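Local coordinates for protein SSD1 (PDB 7AM1) that binds untranslated regions of mRNA and acts as a translation repressor, being a member of the RNase II family without enzymatic activity, at residues I502-S505 with F506-R510; Q708-E711 with Q712-L716. All coordinates share one frame; numbering follows the deposited sequence.

Contact 1: residues I502-S505 with F506-R510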
# COMPACT_ATOMS: atom_id res chain seq x y z
N ILE A 502 -27.72 -8.88 0.87
CA ILE A 502 -27.19 -9.30 2.16
C ILE A 502 -25.87 -8.59 2.44
O ILE A 502 -25.67 -8.04 3.53
CB ILE A 502 -27.02 -10.83 2.19
CG1 ILE A 502 -28.38 -11.52 2.16
CG2 ILE A 502 -26.23 -11.25 3.43
CD1 ILE A 502 -28.31 -13.01 1.91
N ALA A 503 -24.96 -8.58 1.46
CA ALA A 503 -23.72 -7.84 1.63
C ALA A 503 -23.99 -6.38 1.96
O ALA A 503 -23.33 -5.79 2.82
CB ALA A 503 -22.86 -7.95 0.38
N ARG A 504 -24.96 -5.77 1.27
CA ARG A 504 -25.29 -4.37 1.52
C ARG A 504 -25.78 -4.16 2.95
O ARG A 504 -25.45 -3.15 3.59
CB ARG A 504 -26.35 -3.88 0.53
CG ARG A 504 -26.52 -2.36 0.49
CD ARG A 504 -27.92 -1.94 0.03
NE ARG A 504 -28.94 -2.37 0.99
CZ ARG A 504 -29.24 -1.72 2.11
NH1 ARG A 504 -28.61 -0.60 2.44
NH2 ARG A 504 -30.17 -2.21 2.92
N SER A 505 -26.58 -5.10 3.47
CA SER A 505 -27.09 -4.96 4.83
C SER A 505 -25.97 -5.13 5.86
O SER A 505 -25.97 -4.45 6.89
CB SER A 505 -28.22 -5.95 5.10
OG SER A 505 -27.72 -7.25 5.37
N PHE A 506 -25.02 -6.05 5.61
CA PHE A 506 -23.84 -6.13 6.47
C PHE A 506 -23.09 -4.80 6.45
O PHE A 506 -22.69 -4.27 7.49
CB PHE A 506 -22.89 -7.24 6.01
CG PHE A 506 -23.40 -8.63 6.22
CD1 PHE A 506 -24.56 -8.88 6.93
CD2 PHE A 506 -22.67 -9.71 5.74
CE1 PHE A 506 -25.00 -10.18 7.13
CE2 PHE A 506 -23.10 -11.00 5.93
CZ PHE A 506 -24.27 -11.24 6.63
N TYR A 507 -22.88 -4.27 5.24
CA TYR A 507 -22.13 -3.03 5.07
C TYR A 507 -22.82 -1.87 5.77
O TYR A 507 -22.18 -1.11 6.51
CB TYR A 507 -21.99 -2.75 3.57
CG TYR A 507 -21.35 -1.44 3.21
CD1 TYR A 507 -20.04 -1.17 3.55
CD2 TYR A 507 -22.06 -0.48 2.50
CE1 TYR A 507 -19.44 0.03 3.20
CE2 TYR A 507 -21.47 0.73 2.14
CZ TYR A 507 -20.17 0.97 2.49
OH TYR A 507 -19.59 2.17 2.14
N ALA A 508 -24.13 -1.74 5.57
CA ALA A 508 -24.88 -0.64 6.16
C ALA A 508 -24.78 -0.65 7.68
O ALA A 508 -24.70 0.41 8.32
CB ALA A 508 -26.34 -0.70 5.72
N ARG A 509 -24.80 -1.84 8.28
CA ARG A 509 -24.66 -1.92 9.73
C ARG A 509 -23.22 -1.61 10.14
O ARG A 509 -22.98 -0.95 11.15
CB ARG A 509 -25.12 -3.29 10.22
CG ARG A 509 -25.44 -3.34 11.71
CD ARG A 509 -25.94 -4.72 12.15
NE ARG A 509 -25.06 -5.77 11.64
CZ ARG A 509 -25.42 -6.73 10.79
NH1 ARG A 509 -26.67 -6.83 10.35
NH2 ARG A 509 -24.52 -7.62 10.41
N ARG A 510 -22.24 -2.09 9.36
CA ARG A 510 -20.84 -1.86 9.71
C ARG A 510 -20.53 -0.37 9.76
O ARG A 510 -19.86 0.10 10.69
CB ARG A 510 -19.91 -2.55 8.71
CG ARG A 510 -18.43 -2.50 9.13
CD ARG A 510 -17.50 -3.21 8.15
NE ARG A 510 -17.52 -2.61 6.81
CZ ARG A 510 -17.03 -1.41 6.50
NH1 ARG A 510 -17.10 -0.97 5.25
NH2 ARG A 510 -16.46 -0.65 7.44
O HOH W 1 -27.79 -8.11 7.93

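Contact 2: residues Q708-E711 with Q712-L716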
# COMPACT_ATOMS: atom_id res chain seq x y z
N GLN A 708 4.07 -3.65 -0.10
CA GLN A 708 5.04 -2.79 -0.77
C GLN A 708 5.43 -3.36 -2.12
O GLN A 708 5.53 -2.62 -3.11
CB GLN A 708 6.27 -2.61 0.12
CG GLN A 708 5.96 -1.86 1.41
CD GLN A 708 7.12 -1.81 2.40
OE1 GLN A 708 7.14 -0.97 3.29
NE2 GLN A 708 8.09 -2.72 2.24
N ALA A 709 5.64 -4.68 -2.19
CA ALA A 709 5.98 -5.30 -3.47
C ALA A 709 4.87 -5.09 -4.49
O ALA A 709 5.14 -4.75 -5.65
CB ALA A 709 6.23 -6.80 -3.26
N GLN A 710 3.61 -5.25 -4.07
CA GLN A 710 2.50 -5.10 -5.00
C GLN A 710 2.46 -3.70 -5.59
O GLN A 710 2.39 -3.53 -6.81
CB GLN A 710 1.19 -5.46 -4.31
CG GLN A 710 -0.06 -5.09 -5.11
CD GLN A 710 -1.32 -5.71 -4.55
OE1 GLN A 710 -2.26 -5.01 -4.16
NE2 GLN A 710 -1.35 -7.03 -4.51
N GLU A 711 2.56 -2.67 -4.74
CA GLU A 711 2.49 -1.30 -5.25
C GLU A 711 3.73 -0.93 -6.04
O GLU A 711 3.64 -0.15 -7.00
CB GLU A 711 2.27 -0.33 -4.09
CG GLU A 711 0.91 -0.54 -3.42
CD GLU A 711 0.18 0.75 -3.11
OE1 GLU A 711 0.84 1.80 -2.97
OE2 GLU A 711 -1.07 0.71 -3.02
N GLN A 712 4.90 -1.44 -5.66
CA GLN A 712 6.12 -1.16 -6.42
C GLN A 712 6.02 -1.75 -7.82
O GLN A 712 6.48 -1.15 -8.79
CB GLN A 712 7.33 -1.72 -5.67
CG GLN A 712 7.75 -0.84 -4.50
CD GLN A 712 8.74 -1.52 -3.58
OE1 GLN A 712 9.25 -2.60 -3.87
NE2 GLN A 712 9.00 -0.90 -2.44
N ALA A 713 5.44 -2.95 -7.94
CA ALA A 713 5.29 -3.58 -9.24
C ALA A 713 4.23 -2.87 -10.08
O ALA A 713 4.40 -2.71 -11.30
CB ALA A 713 4.97 -5.06 -9.06
N ILE A 714 3.13 -2.44 -9.45
CA ILE A 714 2.17 -1.60 -10.16
C ILE A 714 2.84 -0.35 -10.69
O ILE A 714 2.69 0.03 -11.85
CB ILE A 714 0.99 -1.24 -9.24
CG1 ILE A 714 0.14 -2.48 -8.92
CG2 ILE A 714 0.15 -0.16 -9.89
CD1 ILE A 714 -0.86 -2.23 -7.80
N HIS A 715 3.58 0.34 -9.81
CA HIS A 715 4.23 1.59 -10.18
C HIS A 715 5.16 1.39 -11.36
O HIS A 715 5.20 2.21 -12.28
CB HIS A 715 4.99 2.14 -8.98
CG HIS A 715 5.79 3.37 -9.26
ND1 HIS A 715 7.09 3.31 -9.73
CD2 HIS A 715 5.49 4.68 -9.14
CE1 HIS A 715 7.55 4.54 -9.89
NE2 HIS A 715 6.60 5.39 -9.54
N LEU A 716 5.89 0.28 -11.36
CA LEU A 716 6.83 -0.02 -12.43
C LEU A 716 6.09 -0.16 -13.76
O LEU A 716 6.46 0.47 -14.76
CB LEU A 716 7.60 -1.29 -12.08
CG LEU A 716 8.65 -1.83 -13.04
CD1 LEU A 716 9.80 -0.83 -13.17
CD2 LEU A 716 9.15 -3.19 -12.55

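Contact 1: residues I502-S505 with F506-R510
Phe506 packs against the residue one helical turn before it. The methyl CG2 of Ile502 sits over a face of its ring in a CH-pi contact, 4.1 Å from the centroid and 23° off the normal, with Phe506 CZ as its nearest ring atom. The two side chains run side by side. Ile502 CG2 stands anti to its own backbone N, while Phe506 CG lies beside its N (chi1 -70°), which brings methyl and ring together. Ile502 O lies over the same face, 3.5 Å above the plane and displaced toward the rim, while accepting the helical bond from Phe506 N at 3.0 Å. Tyr453 adds an edge-to-face ring contact.

That carbonyl has a second donor in Ser505. With chi1 at 79°, the hydroxyl OG is placed between the backbone N and the carbonyl carbon and turns back along the helix, donating a hydrogen bond to Ile502 O at 2.9 Å. OG also accepts a hydrogen bond from a water at 2.7 Å, which in turn accepts one from Arg509 NH1, so the hydroxyl links a main-chain oxygen to a solvent-bridged guanidinium.

Arg504 makes a lighter contact: its chain bends at chi3, and NH1 comes obliquely within 4.0 Å of Ala508 CB. The charged end has its polar partners elsewhere, in a salt bridge to Glu501 and in hydrogen bonds from NH1 to the carbonyls of Ala516 and Pro514.

This helix of the RNB region presents an apolar flank, where Ile502 and Phe506 both touch Leu392, beside a polar one. Two hydrogen bonds grip Ile502 O, and the serine hydroxyl donates within its own turn and accepts from the water that leads to Arg509, probably helping to steady that positive charge, which lies close to Lys555.

Contact 2: residues Q708-E711 with Q712-L716
The side-chain amide of Gln712 lies with one face over the main-chain oxygen of Gln708, its carbon CD 3.4 Å from Gln708 O. On the same side, farther toward the nitrogen end, Gln708 CB approaches Gln712 NE2 at 4.1 Å. CG of Gln712 stands beside its own backbone N (chi1 -77°) and comes even nearer, 3.2 Å from Gln708 O, so the start of the chain passes close by that oxygen, and the amide is carried over it. Gln708 O meanwhile accepts the regular bond from Gln712 N at 2.9 Å.

At their ends the two glutamines share a partner: Asn322 receives a hydrogen bond from Gln708 NE2 on its OD1 and gives one from its ND2 to Gln712 OE1. With a leucine in place of Gln712, the Asn322 amide would probably lose its acceptor here and be freer to turn, weakening its hold on Gln708.

On another side of the helix, Gln710 and Ile714 lie alongside each other, Gln710 CG touching Ile714 CD1 at 4.0 Å, and both pack on Val535. The Gln710 amide reaches onward, its NE2 donating to the carbonyls of Phe421 and Lys532.

Amide chemistry thus joins this long helix to its neighbours without formal charge: the paired donor and acceptor of Asn322 are consistent with one orientation of the two glutamine amides and would probably hold them in it, and main-chain carbonyls take up the buried nitrogen of Gln710.

In the fold
Following the chain from the N terminus, contact 1 comes first, near the end of helix 495-510, and closes before contact 2 begins within helix 689-725. The two are in series, neither nested nor crossed, and each is a succession of helical turns that closes no loop. Their centres lie 31 Å apart and their nearest atoms about 18 Å. Contact 1 lies farther from the centre of the chain, though largely buried, where its helix packs against helix 544-568 and strands 389-397 and 462-472 within the RNB region. Contact 2 lies closer to the middle, on a helix that joins helix 311-321, which follows the CSD2 strands, to loops near Met422 and Val535.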